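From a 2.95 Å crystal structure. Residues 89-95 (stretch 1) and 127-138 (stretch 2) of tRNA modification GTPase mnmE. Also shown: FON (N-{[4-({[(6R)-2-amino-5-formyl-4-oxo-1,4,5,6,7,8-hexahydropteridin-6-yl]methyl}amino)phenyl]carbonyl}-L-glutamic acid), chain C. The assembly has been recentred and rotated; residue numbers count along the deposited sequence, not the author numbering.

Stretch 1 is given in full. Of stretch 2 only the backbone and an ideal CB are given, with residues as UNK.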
# COMPACT_ATOMS: atom_id res chain seq x y z
N ARG A 89 -24.16 6.71 11.36
CA ARG A 89 -22.95 6.78 12.16
C ARG A 89 -21.83 5.96 11.53
O ARG A 89 -21.29 5.03 12.15
CB ARG A 89 -23.27 6.34 13.59
CG ARG A 89 -22.43 6.99 14.68
CD ARG A 89 -22.82 6.46 16.06
NE ARG A 89 -23.02 5.01 16.05
CZ ARG A 89 -23.08 4.23 17.13
NH1 ARG A 89 -22.94 4.74 18.36
NH2 ARG A 89 -23.27 2.92 16.98
N SER A 90 -21.50 6.32 10.29
CA SER A 90 -20.41 5.73 9.52
C SER A 90 -19.78 6.83 8.66
O SER A 90 -20.28 7.96 8.63
CB SER A 90 -20.93 4.63 8.62
OG SER A 90 -21.56 5.17 7.46
N PHE A 91 -18.70 6.51 7.95
CA PHE A 91 -18.07 7.47 7.05
C PHE A 91 -19.02 7.94 5.94
O PHE A 91 -19.17 9.14 5.72
CB PHE A 91 -16.76 6.93 6.46
CG PHE A 91 -16.14 7.85 5.44
CD1 PHE A 91 -15.52 9.03 5.84
CD2 PHE A 91 -16.22 7.56 4.08
CE1 PHE A 91 -14.97 9.89 4.90
CE2 PHE A 91 -15.67 8.42 3.13
CZ PHE A 91 -15.04 9.59 3.54
N THR A 92 -19.64 6.98 5.25
CA THR A 92 -20.56 7.30 4.16
C THR A 92 -21.92 7.73 4.67
O THR A 92 -22.77 8.18 3.89
CB THR A 92 -20.77 6.11 3.20
OG1 THR A 92 -21.21 4.96 3.93
CG2 THR A 92 -19.48 5.78 2.45
N ALA A 93 -22.12 7.60 5.98
CA ALA A 93 -23.41 7.84 6.64
C ALA A 93 -24.48 6.83 6.23
O ALA A 93 -25.67 7.08 6.40
CB ALA A 93 -23.89 9.28 6.42
N GLU A 94 -24.06 5.70 5.68
CA GLU A 94 -24.95 4.59 5.43
C GLU A 94 -24.36 3.34 6.05
O GLU A 94 -23.32 3.37 6.71
CB GLU A 94 -25.16 4.31 3.94
CG GLU A 94 -24.68 5.34 2.95
CD GLU A 94 -24.45 4.71 1.58
OE1 GLU A 94 -25.14 5.10 0.61
OE2 GLU A 94 -23.59 3.81 1.50
N GLN A 95 -25.04 2.22 5.80
CA GLN A 95 -24.65 0.93 6.33
C GLN A 95 -23.36 0.45 5.68
O GLN A 95 -23.28 0.28 4.47
CB GLN A 95 -25.78 -0.06 6.06
CG GLN A 95 -25.64 -1.36 6.79
CD GLN A 95 -26.98 -2.03 6.97
OE1 GLN A 95 -27.33 -2.96 6.23
NE2 GLN A 95 -27.76 -1.56 7.95
N UNK A 127 -16.32 7.65 -4.72
CA UNK A 127 -17.74 7.46 -4.44
C UNK A 127 -18.07 7.46 -2.95
O UNK A 127 -19.12 7.96 -2.54
CB UNK A 127 -18.21 6.15 -5.06
N UNK A 128 -17.18 6.90 -2.13
CA UNK A 128 -17.38 6.87 -0.70
C UNK A 128 -17.49 8.28 -0.13
O UNK A 128 -18.45 8.58 0.59
CB UNK A 128 -16.24 6.11 -0.02
N UNK A 129 -16.54 9.14 -0.46
CA UNK A 129 -16.57 10.52 0.02
C UNK A 129 -17.72 11.28 -0.63
O UNK A 129 -18.35 12.13 0.01
CB UNK A 129 -15.24 11.22 -0.27
N UNK A 130 -18.00 10.96 -1.89
CA UNK A 130 -19.14 11.53 -2.58
C UNK A 130 -20.44 11.27 -1.81
O UNK A 130 -21.28 12.16 -1.66
CB UNK A 130 -19.24 10.96 -4.00
N UNK A 131 -20.58 10.04 -1.31
CA UNK A 131 -21.76 9.67 -0.54
C UNK A 131 -21.78 10.40 0.79
O UNK A 131 -22.84 10.83 1.25
CB UNK A 131 -21.81 8.16 -0.32
N UNK A 132 -20.60 10.55 1.40
CA UNK A 132 -20.48 11.26 2.67
C UNK A 132 -20.95 12.71 2.52
O UNK A 132 -21.59 13.26 3.42
CB UNK A 132 -19.04 11.22 3.17
N UNK A 133 -20.64 13.31 1.37
CA UNK A 133 -21.08 14.66 1.09
C UNK A 133 -22.56 14.71 0.76
O UNK A 133 -23.28 15.58 1.26
CB UNK A 133 -20.26 15.25 -0.06
N UNK A 134 -23.01 13.79 -0.10
CA UNK A 134 -24.41 13.74 -0.53
C UNK A 134 -25.37 13.48 0.63
O UNK A 134 -26.46 14.04 0.68
CB UNK A 134 -24.59 12.66 -1.59
N UNK A 135 -24.95 12.63 1.56
CA UNK A 135 -25.70 12.40 2.79
C UNK A 135 -25.55 13.53 3.81
O UNK A 135 -26.17 13.49 4.87
CB UNK A 135 -25.25 11.08 3.42
N UNK A 136 -24.72 14.52 3.49
CA UNK A 136 -24.60 15.72 4.30
C UNK A 136 -23.77 15.59 5.57
O UNK A 136 -23.72 16.52 6.37
CB UNK A 136 -26.00 16.19 4.68
N UNK A 137 -23.11 14.45 5.75
CA UNK A 137 -22.24 14.27 6.90
C UNK A 137 -21.06 15.24 6.83
O UNK A 137 -20.52 15.66 7.85
CB UNK A 137 -21.74 12.82 6.98
N UNK A 138 -20.70 15.61 5.60
CA UNK A 138 -19.50 16.39 5.33
C UNK A 138 -19.78 17.31 4.12
O UNK A 138 -20.62 16.97 3.28
CB UNK A 138 -18.30 15.48 5.07
N1 FON C . -11.15 4.09 9.87
C2 FON C . -12.08 3.20 9.48
NA2 FON C . -12.02 1.93 9.96
N3 FON C . -13.08 3.52 8.62
C4 FON C . -13.21 4.76 8.10
O4 FON C . -14.16 5.00 7.32
C4A FON C . -12.20 5.79 8.50
N5 FON C . -12.13 7.13 8.12
C6 FON C . -11.75 7.97 9.27
C7 FON C . -10.26 7.66 9.42
N8 FON C . -10.20 6.26 9.83
C8A FON C . -11.15 5.36 9.44
C9 FON C . -12.04 9.47 9.14
N10 FON C . -13.42 9.74 8.76
C11 FON C . -17.00 8.70 10.64
C12 FON C . -16.65 10.03 10.40
C13 FON C . -15.45 10.36 9.78
C14 FON C . -14.56 9.36 9.39
C15 FON C . -14.92 8.02 9.61
C16 FON C . -16.12 7.69 10.23
C FON C . -18.31 8.41 11.31
O FON C . -18.59 7.26 11.63
N FON C . -19.15 9.43 11.53
CA FON C . -20.03 9.64 12.67
CB FON C . -19.25 9.85 13.97
CG FON C . -20.12 9.79 15.23
CD FON C . -19.38 9.13 16.38
OE1 FON C . -19.33 7.87 16.41
OE2 FON C . -18.86 9.84 17.27
CT FON C . -20.92 10.83 12.40
O1 FON C . -22.15 10.74 12.65
O2 FON C . -20.39 11.87 11.94
CP1 FON C . -12.36 7.54 6.95
O3 FON C . -11.48 8.09 6.30

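Position 127 lies in the helix, its ideal CB clear of stretch 1, so many residues would serve. It is Glu127, whose OE2 forms a salt bridge one turn along, 3.6 Å from NH2 of residue 131.

At 128 the ideal CB lies 4.0 Å from Phe91 CE2 and 4.1 Å from Thr92 CG2, carbon on both counts, which favours an apolar side chain, aliphatic or aromatic. The residue is Phe128: its CB packs 3.9 Å from Phe91 CE2, and Thr92 CG2 meets the edge of its ring, 3.6 Å from CD1.

Position 129 points away overall, yet its ideal CB is 4.1 Å from Phe91 CZ. A small or branched residue would fit beside the ring tip. Thr129 places OG1 3.4 Å from Phe91 CZ, at the ring edge; the hydroxyl finds its hydrogen bond elsewhere in the structure.

Position 130 turns away and sets no demand from stretch 1; it is Arg130.

At 131 CA-to-CB points toward stretch 1, with the ideal CB 4.6 Å from Glu94 OE1. The carboxylate invites a basic residue, Lys or Arg, though a polar amide could also answer it. Arg131 extends with chi1 m and chi2 and chi3 t, and its NH1 reaches Glu94 OE2 at 3.2 Å, a salt bridge with a weak hydrogen bond.

Position 132 is the tightest: its ideal CB is already 3.3 Å from Phe91 O, and Thr92 CA is 4.3 Å away. A small residue, Gly, Ala or perhaps Ser, is indicated. Ala132 lays its methyl over one face of the Phe91 ring, CB to CZ 4.3 Å.

Positions 133 and 134 have no stretch 1 atoms near their ideal CBs, leaving the choice open; they are Phe133 and Leu134.

At 135 the ideal CB is 3.8 Å from both Ala93 CB and Thr92 O. The carbonyl calls for a short donor, such as Asn or Ser. Asn135 donates ND2 to Thr92 O at 2.7 Å.

Position 136 has phi 78°, which favours glycine, since without a CB it adopts positive phi without strain; Asn is a common alternative. Gly136 is the first residue beyond the helix to leave helical angles, and the bonds back into the last turn form a Schellman motif.

At 137 CB points toward stretch 1, 4.2 Å from Ala93 CB, while the carbonyls of Phe91 and Ser90 lie farther out and the ligand beyond. A long donor, Arg or Lys, suits. Arg137 gives NE to Phe91 O at 2.7 Å, and FON C12 lies over one face of its guanidinium, 3.1 Å from Arg137 NH2.

Position 138 points toward stretch 1 but touches nothing there, so its choice is loose; it is Ile138.

Stretch 2 127-138: EFTRRAFLNGRI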
# COMPACT_ATOMS: atom_id res chain seq x y z
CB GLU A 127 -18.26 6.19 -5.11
CG GLU A 127 -19.77 6.04 -4.99
CD GLU A 127 -20.34 4.97 -5.90
OE1 GLU A 127 -19.56 4.10 -6.36
OE2 GLU A 127 -21.57 5.00 -6.14
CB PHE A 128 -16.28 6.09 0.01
CG PHE A 128 -16.32 4.62 -0.25
CD1 PHE A 128 -17.11 3.79 0.53
CD2 PHE A 128 -15.57 4.06 -1.28
CE1 PHE A 128 -17.16 2.41 0.28
CE2 PHE A 128 -15.61 2.68 -1.53
CZ PHE A 128 -16.40 1.86 -0.74
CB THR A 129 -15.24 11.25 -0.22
OG1 THR A 129 -14.16 10.51 0.37
CG2 THR A 129 -15.29 12.64 0.41
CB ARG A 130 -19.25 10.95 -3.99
CG ARG A 130 -20.26 11.63 -4.86
CD ARG A 130 -20.64 10.74 -6.02
NE ARG A 130 -20.75 11.52 -7.24
CZ ARG A 130 -19.76 11.70 -8.11
NH1 ARG A 130 -18.58 11.14 -7.91
NH2 ARG A 130 -19.96 12.44 -9.20
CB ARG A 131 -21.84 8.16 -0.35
CG ARG A 131 -22.36 7.44 -1.56
CD ARG A 131 -22.34 5.96 -1.37
NE ARG A 131 -22.91 5.27 -2.53
CZ ARG A 131 -23.13 3.97 -2.59
NH1 ARG A 131 -22.84 3.19 -1.55
NH2 ARG A 131 -23.65 3.43 -3.68
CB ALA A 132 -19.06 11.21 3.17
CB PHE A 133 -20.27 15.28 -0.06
CG PHE A 133 -20.92 16.49 -0.65
CD1 PHE A 133 -20.90 17.71 0.02
CD2 PHE A 133 -21.57 16.41 -1.87
CE1 PHE A 133 -21.52 18.84 -0.53
CE2 PHE A 133 -22.20 17.53 -2.42
CZ PHE A 133 -22.17 18.74 -1.75
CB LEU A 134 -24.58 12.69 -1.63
CG LEU A 134 -24.66 13.12 -3.11
CD1 LEU A 134 -23.98 14.45 -3.40
CD2 LEU A 134 -24.11 12.02 -4.01
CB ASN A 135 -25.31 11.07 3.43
CG ASN A 135 -25.79 9.88 2.64
OD1 ASN A 135 -26.66 10.00 1.77
ND2 ASN A 135 -25.23 8.71 2.93
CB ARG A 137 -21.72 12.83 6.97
CG ARG A 137 -21.11 12.48 8.32
CD ARG A 137 -20.32 11.17 8.29
NE ARG A 137 -19.13 11.23 7.43
CZ ARG A 137 -18.00 11.85 7.75
NH1 ARG A 137 -16.98 11.85 6.90
NH2 ARG A 137 -17.89 12.48 8.91
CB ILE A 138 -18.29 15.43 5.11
CG1 ILE A 138 -17.10 15.85 5.97
CG2 ILE A 138 -17.93 15.24 3.64
CD1 ILE A 138 -17.29 15.64 7.48
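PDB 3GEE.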